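Local coordinates for hypothetical protein (Legionella pneumophila subsp. pneumophila, PDB 4KH9) that is of unknown function but binds calcium ions and is built from three beta-rich domains strung out along one chain, at residues Y47-R52 against I63-A68; P69-R74 against V155-S160; N237-T242 against H258-Y263; V285-A290 against H327-T332; S293-Q298 against Q320-G325. One frame throughout, in Å; residues are numbered along the deposited sequence.

Overall arrangement
The five contacts sample all three domains of an elongated chain. Contacts 1 and 2 lie in the N-terminal domain with centres 7 Å apart; they touch through the strand pair 48-54 and 150-156 and through Asp157, whose OD2 lies 2.7 Å from Leu67 N. Contact 3 sits in the central domain, its centre about 21 Å from that of contact 1 and about 28 Å from that of contact 5. Contacts 4 and 5 belong to the C-terminal domain, their centres 8 Å apart, with contact 5 nested inside the loop that contact 4 closes. A bound calcium ion lies about 9 Å from the side chain of Glu51 in contact 1; in contact 5 the Arg294 side chain is about 7 Å from that of Asp27, a calcium-binding residue.

Contact 1 of 5, residues Y47-R52 against I63-A68; sequences YGYKER and IISTLA
Tyr49 reaches from strand 48-54 to the backbone of Ile63, Ile64 and Ser65, bridging two antiparallel sheets of the N-terminal domain whose segments 48-52 and 63-65 approach to 9.4 Å between axes. Its OH accepts a hydrogen bond from Ser65 N at 3.2 Å, with an N-H...O angle of 161°. One water completes the link: it accepts from Tyr49 OH at 2.7 Å and donates to both Glu51 OE2 and Ile63 O, each also at 2.7 Å. Ser65 O lies at the edge of the phenol ring, near its plane; Tyr49 CE1 is also 3.7 Å from Ser65 OG. The CA to CB bond of Tyr49 heads toward strand 62-65, which carries the ring across the gap between the sheets. Farther out, backbone hydrogen bonds hold Tyr49 to Val155 and Ile64 to Phe136, each within its own sheet. Glu51, which takes part through the water, has its other carboxylate oxygen, OE1, in a salt bridge with Arg254 NH2 of strand 251-264.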
# COMPACT_ATOMS: atom_id res chain seq x y z
N TYR A 47 -3.73 -3.15 -15.43
CA TYR A 47 -4.07 -3.26 -16.84
C TYR A 47 -4.00 -1.87 -17.48
O TYR A 47 -4.74 -1.56 -18.40
CB TYR A 47 -5.48 -3.89 -17.01
CG TYR A 47 -5.57 -5.33 -16.54
CD1 TYR A 47 -5.66 -5.65 -15.18
CD2 TYR A 47 -5.64 -6.38 -17.45
CE1 TYR A 47 -5.71 -6.97 -14.75
CE2 TYR A 47 -5.69 -7.71 -17.03
CZ TYR A 47 -5.75 -7.99 -15.68
OH TYR A 47 -5.82 -9.30 -15.28
N GLY A 48 -3.17 -1.02 -16.94
CA GLY A 48 -3.04 0.33 -17.46
C GLY A 48 -1.84 1.01 -16.87
O GLY A 48 -0.94 0.34 -16.33
N TYR A 49 -1.80 2.32 -17.00
CA TYR A 49 -0.70 3.10 -16.46
C TYR A 49 -1.20 4.49 -16.06
O TYR A 49 -2.30 4.92 -16.46
CB TYR A 49 0.49 3.20 -17.44
CG TYR A 49 0.21 4.02 -18.69
CD1 TYR A 49 -0.34 3.43 -19.83
CD2 TYR A 49 0.55 5.38 -18.76
CE1 TYR A 49 -0.55 4.17 -21.00
CE2 TYR A 49 0.31 6.13 -19.90
CZ TYR A 49 -0.24 5.52 -21.03
OH TYR A 49 -0.42 6.23 -22.18
N LYS A 50 -0.37 5.20 -15.27
CA LYS A 50 -0.65 6.56 -14.82
C LYS A 50 0.60 7.35 -14.94
O LYS A 50 1.67 6.81 -14.67
CB LYS A 50 -1.16 6.62 -13.35
CG LYS A 50 -2.54 6.04 -13.11
CD LYS A 50 -2.97 6.18 -11.66
CE LYS A 50 -4.37 5.66 -11.44
NZ LYS A 50 -4.69 5.54 -10.00
N GLU A 51 0.50 8.61 -15.39
CA GLU A 51 1.67 9.48 -15.44
C GLU A 51 1.29 10.93 -15.24
O GLU A 51 0.18 11.35 -15.55
CB GLU A 51 2.46 9.35 -16.75
CG GLU A 51 1.72 9.77 -18.02
CD GLU A 51 2.56 9.66 -19.28
OE1 GLU A 51 3.80 9.58 -19.16
OE2 GLU A 51 1.98 9.68 -20.38
N ARG A 52 2.27 11.70 -14.74
CA ARG A 52 2.17 13.13 -14.56
C ARG A 52 2.73 13.75 -15.79
O ARG A 52 3.78 13.33 -16.25
CB ARG A 52 2.93 13.59 -13.30
CG ARG A 52 2.37 13.00 -12.02
CD ARG A 52 2.89 13.70 -10.79
NE ARG A 52 2.00 13.48 -9.66
CZ ARG A 52 2.10 14.10 -8.49
NH1 ARG A 52 3.07 14.99 -8.28
NH2 ARG A 52 1.24 13.83 -7.52
N ILE A 63 1.76 10.91 -25.82
CA ILE A 63 1.38 9.61 -26.34
C ILE A 63 0.48 8.89 -25.35
O ILE A 63 0.87 8.70 -24.20
CB ILE A 63 2.62 8.75 -26.69
CG1 ILE A 63 3.38 9.37 -27.91
CG2 ILE A 63 2.23 7.25 -26.95
CD1 ILE A 63 4.84 8.96 -28.03
N ILE A 64 -0.71 8.48 -25.82
CA ILE A 64 -1.64 7.62 -25.10
C ILE A 64 -1.54 6.28 -25.83
O ILE A 64 -1.95 6.21 -26.99
CB ILE A 64 -3.08 8.20 -25.01
CG1 ILE A 64 -3.10 9.54 -24.24
CG2 ILE A 64 -4.04 7.16 -24.40
CD1 ILE A 64 -4.45 10.24 -24.23
N SER A 65 -0.94 5.25 -25.20
CA SER A 65 -0.72 3.96 -25.84
C SER A 65 -1.71 2.92 -25.31
O SER A 65 -1.86 2.76 -24.10
CB SER A 65 0.72 3.49 -25.63
OG SER A 65 1.00 3.32 -24.25
N THR A 66 -2.44 2.29 -26.22
CA THR A 66 -3.42 1.29 -25.88
C THR A 66 -3.11 0.03 -26.68
O THR A 66 -2.56 0.12 -27.77
CB THR A 66 -4.86 1.82 -26.11
OG1 THR A 66 -5.10 1.95 -27.50
CG2 THR A 66 -5.14 3.15 -25.38
N LEU A 67 -3.49 -1.13 -26.15
CA LEU A 67 -3.27 -2.43 -26.78
C LEU A 67 -4.59 -3.10 -27.18
O LEU A 67 -4.59 -4.12 -27.91
CB LEU A 67 -2.48 -3.35 -25.83
CG LEU A 67 -1.09 -2.84 -25.42
CD1 LEU A 67 -0.47 -3.74 -24.36
CD2 LEU A 67 -0.16 -2.66 -26.66
N ALA A 68 -5.71 -2.55 -26.71
CA ALA A 68 -7.01 -3.09 -27.10
C ALA A 68 -8.00 -1.97 -27.31
O ALA A 68 -7.81 -0.89 -26.76
CB ALA A 68 -7.52 -4.07 -26.07
O HOH W 1 -0.20 8.91 -21.78

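Contact 2 of 5, residues P69-R74 against V155-S160; sequences PGAVVR and VLDKFS
Phe159 sets the edge of its ring against the carbonyl oxygens of Pro69 and Gly70, while farther along Val72 and Leu156 form an antiparallel hydrogen-bonded pair of neighbouring strands 72-77 and 150-156. Followed outward, the Phe159 side chain starts with CB 3.7 Å from Pro69 O. A chi1 of -64° puts CG beside its own backbone N, anti to the carbonyl carbon. Phe159 CD2 lies 3.4 Å from Pro69 O. CE2 continues past Gly70 O, so two carbonyl oxygens sit at the ring edge near its plane; CG of Lys158 lies over one face, towards the rim. Gly70 has a positive phi of 72°, which by itself favours glycine.

The strand end is fixed by a reciprocal pair of hydrogen bonds, Val72 N to Leu156 O and Leu156 N to Val72 O, both 2.8 Å. Val72 CB and Leu156 CB sit 4.3 Å apart on one face of the sheet; on the other, Val73 CG2 meets Val155 CG2. Asp157 bends the chain out of the strand. Its carboxylate takes the backbone N-H groups of Leu67 and Ala68 and forms a salt bridge with Arg255, and a water close to its OD1 accepts from Phe159 N. This is an antiparallel strand pair running out into a type I turn, Asp157 to Ser160, with Asp157 also the centre of an inverse gamma turn.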
# COMPACT_ATOMS: atom_id res chain seq x y z
N PRO A 69 -9.10 -2.20 -28.05
CA PRO A 69 -10.08 -1.12 -28.21
C PRO A 69 -10.79 -0.81 -26.88
O PRO A 69 -10.81 -1.64 -25.95
CB PRO A 69 -11.05 -1.68 -29.26
CG PRO A 69 -10.95 -3.16 -29.16
CD PRO A 69 -9.52 -3.42 -28.78
N GLY A 70 -11.37 0.38 -26.82
CA GLY A 70 -12.17 0.77 -25.67
C GLY A 70 -11.44 1.05 -24.38
O GLY A 70 -12.00 0.86 -23.30
N ALA A 71 -10.21 1.60 -24.48
CA ALA A 71 -9.48 2.00 -23.29
C ALA A 71 -10.16 3.19 -22.64
O ALA A 71 -10.82 3.99 -23.32
CB ALA A 71 -8.03 2.33 -23.63
N VAL A 72 -10.01 3.32 -21.31
CA VAL A 72 -10.61 4.42 -20.57
C VAL A 72 -9.49 5.41 -20.17
O VAL A 72 -8.46 4.99 -19.66
CB VAL A 72 -11.41 3.90 -19.36
CG1 VAL A 72 -12.02 5.05 -18.57
CG2 VAL A 72 -12.53 2.92 -19.83
N VAL A 73 -9.67 6.69 -20.48
CA VAL A 73 -8.67 7.74 -20.25
C VAL A 73 -9.24 8.82 -19.31
O VAL A 73 -10.37 9.28 -19.49
CB VAL A 73 -8.19 8.35 -21.60
CG1 VAL A 73 -7.14 9.45 -21.38
CG2 VAL A 73 -7.64 7.25 -22.52
N ARG A 74 -8.43 9.21 -18.30
CA ARG A 74 -8.79 10.24 -17.34
C ARG A 74 -7.67 11.29 -17.26
O ARG A 74 -6.51 10.95 -17.07
CB ARG A 74 -9.07 9.63 -15.95
CG ARG A 74 -9.55 10.66 -14.91
CD ARG A 74 -10.02 10.04 -13.61
NE ARG A 74 -9.00 9.25 -12.93
CZ ARG A 74 -8.99 7.91 -12.87
NH1 ARG A 74 -9.93 7.21 -13.48
NH2 ARG A 74 -8.03 7.28 -12.20
N VAL A 155 -4.60 5.84 -17.81
CA VAL A 155 -5.06 5.03 -18.94
C VAL A 155 -5.36 3.64 -18.43
O VAL A 155 -4.46 2.96 -17.99
CB VAL A 155 -4.03 4.99 -20.11
CG1 VAL A 155 -4.54 4.10 -21.26
CG2 VAL A 155 -3.69 6.40 -20.62
N LEU A 156 -6.63 3.23 -18.51
CA LEU A 156 -7.06 1.89 -18.20
C LEU A 156 -7.27 1.17 -19.53
O LEU A 156 -8.20 1.49 -20.28
CB LEU A 156 -8.30 1.85 -17.30
CG LEU A 156 -8.92 0.44 -17.09
CD1 LEU A 156 -8.00 -0.45 -16.26
CD2 LEU A 156 -10.32 0.55 -16.49
N ASP A 157 -6.40 0.22 -19.84
CA ASP A 157 -6.48 -0.56 -21.07
C ASP A 157 -7.37 -1.76 -20.74
O ASP A 157 -6.92 -2.91 -20.64
CB ASP A 157 -5.04 -0.93 -21.53
CG ASP A 157 -4.88 -1.22 -23.02
OD1 ASP A 157 -5.90 -1.16 -23.76
OD2 ASP A 157 -3.74 -1.48 -23.44
N LYS A 158 -8.62 -1.43 -20.47
CA LYS A 158 -9.69 -2.27 -19.97
C LYS A 158 -9.79 -3.63 -20.68
O LYS A 158 -10.04 -4.65 -20.01
CB LYS A 158 -11.05 -1.51 -20.12
CG LYS A 158 -12.21 -2.13 -19.37
CD LYS A 158 -13.49 -1.30 -19.42
CE LYS A 158 -14.54 -1.95 -18.56
NZ LYS A 158 -15.72 -1.07 -18.35
N PHE A 159 -9.60 -3.67 -22.01
CA PHE A 159 -9.83 -4.93 -22.68
C PHE A 159 -8.52 -5.59 -23.16
O PHE A 159 -8.56 -6.58 -23.90
CB PHE A 159 -10.83 -4.73 -23.84
CG PHE A 159 -12.18 -4.31 -23.30
CD1 PHE A 159 -13.01 -5.23 -22.66
CD2 PHE A 159 -12.63 -3.00 -23.45
CE1 PHE A 159 -14.25 -4.85 -22.17
CE2 PHE A 159 -13.87 -2.62 -22.95
CZ PHE A 159 -14.68 -3.54 -22.32
N SER A 160 -7.37 -5.10 -22.65
CA SER A 160 -6.06 -5.70 -22.89
C SER A 160 -5.84 -6.92 -22.01
O SER A 160 -6.30 -6.94 -20.86
CB SER A 160 -4.96 -4.69 -22.63
OG SER A 160 -3.70 -5.31 -22.85
O HOH W 2 -8.67 -1.42 -23.74

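Contact 3 of 5, residues N237-T242 against H258-Y263; sequences NWYLET and HTAFSY
Trp238 and Phe261 form a hydrogen-bonded antiparallel pair, as do Leu240 and Thr259, in strands whose axes approach to 4.5 Å; Leu240 N to Thr259 O, at 2.8 Å, is the shortest of the four backbone bonds. On the face carrying Trp238, Leu240, Thr259 and Phe261, CB of Trp238 sits over the Phe261 ring, toward its rim, 3.6 Å from the centroid and 21° off the normal, a CH-pi contact. The Phe261 chi1 of 63° places CG between the backbone N and carbonyl carbon. The Trp238 and Phe261 ring planes are near parallel but slid apart, with little overlap. Tyr263 completes the aromatic cluster, its CB 3.6 Å from Trp238 CD1, and Trp238 NE1 is hydrogen-bonded to Asp233 OD2.

The strands are the two arms of a beta hairpin, 238-248 and 251-264, within the central domain, which is assigned to the E-set clan, consistent with an immunoglobulin-like beta-sandwich. Beyond the aromatic group, Thr259 CG2 packs on Leu240 CB and CD2, and Thr259 OG1 bonds to Asn42 O.

On the other face, Tyr239 CE2 touches Ala260 CB at 3.6 Å. In the modelled conformer of His258 the Glu241 chain extends alongside the imidazole, with Glu241 CG 3.6 Å from His258 ND1. Glu241 OE1 is engaged in a salt bridge with Arg200.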
# COMPACT_ATOMS: atom_id res chain seq x y z
N ASN A 237 -0.08 3.94 5.29
CA ASN A 237 0.78 2.96 4.66
C ASN A 237 1.72 3.57 3.60
O ASN A 237 1.57 4.70 3.17
CB ASN A 237 -0.06 1.87 4.00
CG ASN A 237 -0.70 0.92 4.99
OD1 ASN A 237 -0.14 0.57 6.05
ND2 ASN A 237 -1.89 0.47 4.64
N TRP A 238 2.72 2.76 3.23
CA TRP A 238 3.67 2.99 2.16
C TRP A 238 3.17 2.31 0.92
O TRP A 238 2.37 1.38 1.01
CB TRP A 238 5.04 2.42 2.53
CG TRP A 238 5.81 3.21 3.54
CD1 TRP A 238 5.51 3.40 4.85
CD2 TRP A 238 7.07 3.86 3.31
NE1 TRP A 238 6.44 4.21 5.44
CE2 TRP A 238 7.43 4.50 4.52
CE3 TRP A 238 7.88 4.06 2.17
CZ2 TRP A 238 8.60 5.27 4.64
CZ3 TRP A 238 9.04 4.82 2.30
CH2 TRP A 238 9.39 5.40 3.52
N TYR A 239 3.70 2.73 -0.23
CA TYR A 239 3.41 2.13 -1.51
C TYR A 239 4.67 1.90 -2.29
O TYR A 239 5.60 2.70 -2.28
CB TYR A 239 2.44 3.01 -2.38
CG TYR A 239 1.01 2.95 -1.92
CD1 TYR A 239 0.55 3.77 -0.89
CD2 TYR A 239 0.13 1.99 -2.43
CE1 TYR A 239 -0.76 3.66 -0.40
CE2 TYR A 239 -1.18 1.89 -1.97
CZ TYR A 239 -1.61 2.71 -0.93
OH TYR A 239 -2.89 2.61 -0.46
N LEU A 240 4.68 0.78 -2.96
CA LEU A 240 5.59 0.42 -4.02
C LEU A 240 4.97 1.00 -5.29
O LEU A 240 3.81 0.72 -5.57
CB LEU A 240 5.81 -1.10 -4.12
CG LEU A 240 6.45 -1.59 -5.43
CD1 LEU A 240 7.91 -1.07 -5.55
CD2 LEU A 240 6.38 -3.11 -5.56
N GLU A 241 5.73 1.85 -6.02
CA GLU A 241 5.27 2.42 -7.30
C GLU A 241 6.22 1.99 -8.38
O GLU A 241 7.43 2.14 -8.24
CB GLU A 241 5.24 3.98 -7.26
CG GLU A 241 4.33 4.65 -6.25
CD GLU A 241 4.23 6.15 -6.47
OE1 GLU A 241 5.20 6.75 -7.00
OE2 GLU A 241 3.19 6.72 -6.09
N THR A 242 5.70 1.43 -9.44
CA THR A 242 6.57 1.01 -10.53
C THR A 242 5.96 1.41 -11.87
O THR A 242 4.73 1.47 -12.02
CB THR A 242 6.90 -0.50 -10.46
OG1 THR A 242 7.71 -0.85 -11.58
CG2 THR A 242 5.69 -1.37 -10.41
N HIS A 258 1.10 -0.30 -8.47
CA HIS A 258 1.20 0.06 -7.06
C HIS A 258 0.88 -1.12 -6.17
O HIS A 258 0.05 -1.96 -6.56
CB HIS A 258 0.20 1.19 -6.70
CG HIS A 258 0.29 2.48 -7.47
ND1 HIS A 258 0.95 3.58 -6.95
CD2 HIS A 258 -0.30 2.83 -8.63
CE1 HIS A 258 0.78 4.55 -7.84
NE2 HIS A 258 0.03 4.15 -8.86
N THR A 259 1.42 -1.15 -4.96
CA THR A 259 1.02 -2.10 -3.94
C THR A 259 1.40 -1.47 -2.59
O THR A 259 2.35 -0.70 -2.48
CB THR A 259 1.47 -3.56 -4.12
OG1 THR A 259 0.53 -4.33 -3.34
CG2 THR A 259 2.93 -3.82 -3.68
N ALA A 260 0.55 -1.72 -1.59
CA ALA A 260 0.68 -1.16 -0.26
C ALA A 260 1.40 -2.12 0.67
O ALA A 260 1.29 -3.34 0.56
CB ALA A 260 -0.70 -0.83 0.31
N PHE A 261 2.10 -1.54 1.64
CA PHE A 261 2.74 -2.30 2.70
C PHE A 261 2.77 -1.40 3.93
O PHE A 261 2.70 -0.18 3.82
CB PHE A 261 4.14 -2.83 2.31
CG PHE A 261 5.18 -1.79 2.00
CD1 PHE A 261 5.35 -1.31 0.69
CD2 PHE A 261 6.03 -1.33 3.00
CE1 PHE A 261 6.34 -0.37 0.40
CE2 PHE A 261 7.04 -0.40 2.71
CZ PHE A 261 7.19 0.07 1.41
N SER A 262 2.80 -2.03 5.10
CA SER A 262 2.83 -1.31 6.38
C SER A 262 4.25 -1.22 6.89
O SER A 262 5.04 -2.14 6.68
CB SER A 262 1.94 -2.02 7.40
OG SER A 262 1.99 -1.37 8.65
N TYR A 263 4.57 -0.13 7.60
CA TYR A 263 5.92 0.06 8.14
C TYR A 263 5.87 0.63 9.56
O TYR A 263 5.09 1.54 9.80
CB TYR A 263 6.73 0.99 7.22
CG TYR A 263 8.08 1.41 7.75
CD1 TYR A 263 9.16 0.55 7.68
CD2 TYR A 263 8.26 2.65 8.35
CE1 TYR A 263 10.42 0.93 8.16
CE2 TYR A 263 9.52 3.05 8.82
CZ TYR A 263 10.59 2.18 8.72
OH TYR A 263 11.83 2.52 9.19

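Contact 4 of 5, residues V285-A290 against H327-T332; sequences VTVDVA and HVLQFT
Val285 and His327 each have 87 Å² buried by the contact, more than any other residue in it, and Val287 follows with 59 Å². Val285 pairs with Leu329, and Val287 with His327, as antiparallel hydrogen-bonded pairs of a sheet in the C-terminal, E-set-type domain. Val285 N reaches Leu329 O at 2.7 Å, and Leu329 N returns to Val285 O at 2.8 Å. CG2 of Val285, beside the backbone N, meets the edge of the Phe331 ring in its plane, 3.4 Å from CE1. Next along the same face, Val287 CG2 touches Leu329 CD1 at 4.0 Å. The His327 ring atom CD2 rests 3.7 Å from Val289 CG2. Leu297 of strand 293-302 packs on both Val285 and Phe331. The chemistry is thus divided: backbone N and O of Val285, Val287, His327 and Leu329 satisfy one another, while the inner face is valine and leucine methyls and the Phe331 edge, with the His327 imidazole, whose NE2 bonds Glu323 O, as its polar member.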
# COMPACT_ATOMS: atom_id res chain seq x y z
N VAL A 285 4.86 -9.46 31.63
CA VAL A 285 5.81 -9.37 30.51
C VAL A 285 6.71 -8.18 30.72
O VAL A 285 6.21 -7.08 31.00
CB VAL A 285 5.11 -9.28 29.11
CG1 VAL A 285 6.10 -9.57 27.97
CG2 VAL A 285 3.93 -10.22 29.01
N THR A 286 8.03 -8.35 30.52
CA THR A 286 8.99 -7.25 30.58
C THR A 286 8.96 -6.54 29.20
O THR A 286 8.87 -7.21 28.16
CB THR A 286 10.38 -7.75 30.99
OG1 THR A 286 10.33 -8.21 32.34
CG2 THR A 286 11.46 -6.70 30.87
N VAL A 287 9.01 -5.21 29.20
CA VAL A 287 8.97 -4.38 28.00
C VAL A 287 10.11 -3.35 28.05
O VAL A 287 10.28 -2.69 29.06
CB VAL A 287 7.58 -3.67 27.82
CG1 VAL A 287 7.46 -2.97 26.47
CG2 VAL A 287 6.40 -4.61 28.04
N ASP A 288 10.86 -3.21 26.96
CA ASP A 288 11.90 -2.20 26.80
C ASP A 288 11.31 -1.10 25.88
O ASP A 288 10.88 -1.41 24.78
CB ASP A 288 13.21 -2.82 26.25
CG ASP A 288 14.38 -1.85 26.20
OD1 ASP A 288 14.46 -0.95 27.07
OD2 ASP A 288 15.26 -2.02 25.32
N VAL A 289 11.17 0.12 26.38
CA VAL A 289 10.55 1.24 25.66
C VAL A 289 11.62 2.27 25.31
O VAL A 289 12.39 2.66 26.19
CB VAL A 289 9.38 1.87 26.50
CG1 VAL A 289 8.78 3.07 25.80
CG2 VAL A 289 8.30 0.85 26.84
N ALA A 290 11.65 2.74 24.05
CA ALA A 290 12.59 3.74 23.55
C ALA A 290 11.95 5.12 23.50
O ALA A 290 12.66 6.12 23.68
CB ALA A 290 13.09 3.34 22.16
N HIS A 327 9.94 -1.89 31.75
CA HIS A 327 8.67 -1.98 32.47
C HIS A 327 8.15 -3.42 32.54
O HIS A 327 8.57 -4.26 31.75
CB HIS A 327 7.59 -1.12 31.79
CG HIS A 327 7.93 0.33 31.61
ND1 HIS A 327 7.59 1.26 32.56
CD2 HIS A 327 8.50 0.95 30.56
CE1 HIS A 327 8.01 2.42 32.08
NE2 HIS A 327 8.57 2.28 30.88
N VAL A 328 7.26 -3.68 33.49
CA VAL A 328 6.62 -4.98 33.64
C VAL A 328 5.11 -4.75 33.43
O VAL A 328 4.49 -3.96 34.16
CB VAL A 328 6.95 -5.72 34.97
CG1 VAL A 328 6.27 -7.08 35.03
CG2 VAL A 328 8.46 -5.88 35.15
N LEU A 329 4.55 -5.37 32.39
CA LEU A 329 3.12 -5.25 32.08
C LEU A 329 2.42 -6.52 32.50
O LEU A 329 2.96 -7.61 32.34
CB LEU A 329 2.88 -4.96 30.60
CG LEU A 329 2.74 -3.50 30.20
CD1 LEU A 329 4.00 -2.68 30.54
CD2 LEU A 329 2.47 -3.39 28.73
N GLN A 330 1.23 -6.37 33.06
CA GLN A 330 0.45 -7.47 33.57
C GLN A 330 -0.85 -7.64 32.79
O GLN A 330 -1.49 -6.66 32.46
CB GLN A 330 0.14 -7.16 35.05
CG GLN A 330 -0.18 -8.36 35.88
CD GLN A 330 -0.64 -7.96 37.25
OE1 GLN A 330 -1.84 -8.02 37.56
NE2 GLN A 330 0.28 -7.48 38.09
N PHE A 331 -1.24 -8.88 32.48
CA PHE A 331 -2.50 -9.16 31.80
C PHE A 331 -3.08 -10.41 32.40
O PHE A 331 -2.33 -11.26 32.88
CB PHE A 331 -2.37 -9.23 30.27
CG PHE A 331 -1.52 -10.34 29.70
CD1 PHE A 331 -0.15 -10.16 29.52
CD2 PHE A 331 -2.09 -11.54 29.29
CE1 PHE A 331 0.64 -11.18 28.98
CE2 PHE A 331 -1.30 -12.56 28.77
CZ PHE A 331 0.05 -12.37 28.59
N THR A 332 -4.42 -10.50 32.42
CA THR A 332 -5.17 -11.57 33.07
C THR A 332 -6.24 -12.17 32.17
O THR A 332 -6.83 -11.46 31.36
CB THR A 332 -5.87 -10.98 34.34
OG1 THR A 332 -4.95 -10.21 35.10
CG2 THR A 332 -6.50 -12.04 35.23

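Contact 5 of 5, residues S293-Q298 against Q320-G325; sequences SRYALQ and QWLEPG
Trp321 lies flat against the backbone of Ser293, the tight part of this hairpin pairing: CE3 is 3.6 Å from Ser293 C, which sits over one face of the indole. On the opposite face of the sheet, Leu322 CD1 touches Tyr295 CD2 at 3.7 Å, and Tyr295 OH is bonded to Thr291 O. Four backbone hydrogen bonds join the strands, the straightest being Leu322 N to Ser293 O at 2.8 Å and 177°. Arg294 extends past Gln320, whose N lies over one face of the guanidinium; NH1 bonds to Glu23 O and Ser21 O. Its side chain is about 7 Å from that of Asp27, a calcium-binding residue, though no ion is bound there in this model. The looser side is the turn after Leu322, where exposed Glu323 makes no contact with 293-298 yet takes the Trp321 NE1 bond on OE2 at 3.0 Å. Strands 293-302 and 312-322 form this hairpin in a five-stranded sheet, with 345-353 next to 293-302 and 25-29 next to 312-322.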
# COMPACT_ATOMS: atom_id res chain seq x y z
N SER A 293 5.10 6.86 24.97
CA SER A 293 3.87 6.73 24.18
C SER A 293 2.89 5.85 24.90
O SER A 293 3.18 5.32 25.96
CB SER A 293 4.19 6.14 22.80
OG SER A 293 3.09 6.22 21.91
N ARG A 294 1.72 5.67 24.29
CA ARG A 294 0.72 4.75 24.79
C ARG A 294 0.88 3.43 24.05
O ARG A 294 0.88 3.38 22.82
CB ARG A 294 -0.70 5.32 24.65
CG ARG A 294 -1.75 4.41 25.28
CD ARG A 294 -3.12 5.04 25.21
NE ARG A 294 -4.10 4.21 25.90
CZ ARG A 294 -4.22 4.10 27.22
NH1 ARG A 294 -3.39 4.75 28.03
NH2 ARG A 294 -5.15 3.31 27.74
N TYR A 295 1.01 2.35 24.82
CA TYR A 295 1.20 1.02 24.26
C TYR A 295 0.15 0.06 24.76
O TYR A 295 -0.33 0.17 25.90
CB TYR A 295 2.59 0.48 24.64
CG TYR A 295 3.74 1.29 24.09
CD1 TYR A 295 4.29 0.99 22.84
CD2 TYR A 295 4.32 2.31 24.83
CE1 TYR A 295 5.35 1.74 22.32
CE2 TYR A 295 5.40 3.04 24.33
CZ TYR A 295 5.92 2.74 23.08
OH TYR A 295 6.96 3.48 22.55
N ALA A 296 -0.20 -0.93 23.92
CA ALA A 296 -1.14 -1.96 24.33
C ALA A 296 -0.53 -3.30 24.14
O ALA A 296 -0.02 -3.61 23.06
CB ALA A 296 -2.44 -1.85 23.55
N LEU A 297 -0.55 -4.09 25.19
CA LEU A 297 -0.11 -5.47 25.14
C LEU A 297 -1.33 -6.34 24.99
O LEU A 297 -2.18 -6.34 25.87
CB LEU A 297 0.67 -5.81 26.41
CG LEU A 297 1.07 -7.27 26.59
CD1 LEU A 297 1.99 -7.75 25.45
CD2 LEU A 297 1.70 -7.47 27.93
N GLN A 298 -1.41 -7.08 23.87
CA GLN A 298 -2.55 -7.96 23.59
C GLN A 298 -2.11 -9.40 23.54
O GLN A 298 -1.07 -9.69 22.96
CB GLN A 298 -3.18 -7.57 22.26
CG GLN A 298 -4.64 -7.95 22.15
CD GLN A 298 -5.17 -7.66 20.77
OE1 GLN A 298 -5.38 -8.57 19.96
NE2 GLN A 298 -5.44 -6.39 20.50
N GLN A 320 -1.45 1.13 28.54
CA GLN A 320 -0.96 2.13 29.48
C GLN A 320 0.05 3.06 28.82
O GLN A 320 0.52 2.78 27.72
CB GLN A 320 -0.36 1.50 30.76
CG GLN A 320 0.71 0.44 30.58
CD GLN A 320 0.95 -0.24 31.90
OE1 GLN A 320 0.38 -1.30 32.20
NE2 GLN A 320 1.77 0.37 32.74
N TRP A 321 0.34 4.19 29.49
CA TRP A 321 1.35 5.15 29.06
C TRP A 321 2.69 4.67 29.56
O TRP A 321 2.80 4.36 30.76
CB TRP A 321 1.05 6.55 29.59
CG TRP A 321 2.12 7.54 29.24
CD1 TRP A 321 3.20 7.90 29.99
CD2 TRP A 321 2.22 8.28 28.01
NE1 TRP A 321 3.98 8.81 29.31
CE2 TRP A 321 3.40 9.06 28.09
CE3 TRP A 321 1.38 8.42 26.88
CZ2 TRP A 321 3.80 9.90 27.05
CZ3 TRP A 321 1.78 9.26 25.86
CH2 TRP A 321 2.97 10.01 25.96
N LEU A 322 3.71 4.59 28.66
CA LEU A 322 5.03 4.12 29.09
C LEU A 322 6.13 5.10 28.68
O LEU A 322 6.23 5.47 27.52
CB LEU A 322 5.36 2.71 28.52
CG LEU A 322 4.41 1.54 28.88
CD1 LEU A 322 4.66 0.34 27.98
CD2 LEU A 322 4.50 1.15 30.35
N GLU A 323 6.95 5.52 29.65
CA GLU A 323 8.09 6.40 29.40
C GLU A 323 9.26 5.54 28.92
O GLU A 323 9.24 4.32 29.18
CB GLU A 323 8.46 7.18 30.68
CG GLU A 323 7.50 8.28 31.08
CD GLU A 323 7.50 9.52 30.21
OE1 GLU A 323 8.57 9.84 29.64
OE2 GLU A 323 6.46 10.20 30.15
N PRO A 324 10.34 6.11 28.29
CA PRO A 324 11.50 5.27 27.92
C PRO A 324 12.07 4.51 29.13
O PRO A 324 12.09 5.05 30.24
CB PRO A 324 12.50 6.28 27.37
CG PRO A 324 11.67 7.44 26.93
CD PRO A 324 10.57 7.53 27.92
N GLY A 325 12.45 3.26 28.92
CA GLY A 325 13.01 2.40 29.97
C GLY A 325 12.42 1.00 29.99
O GLY A 325 11.75 0.58 29.04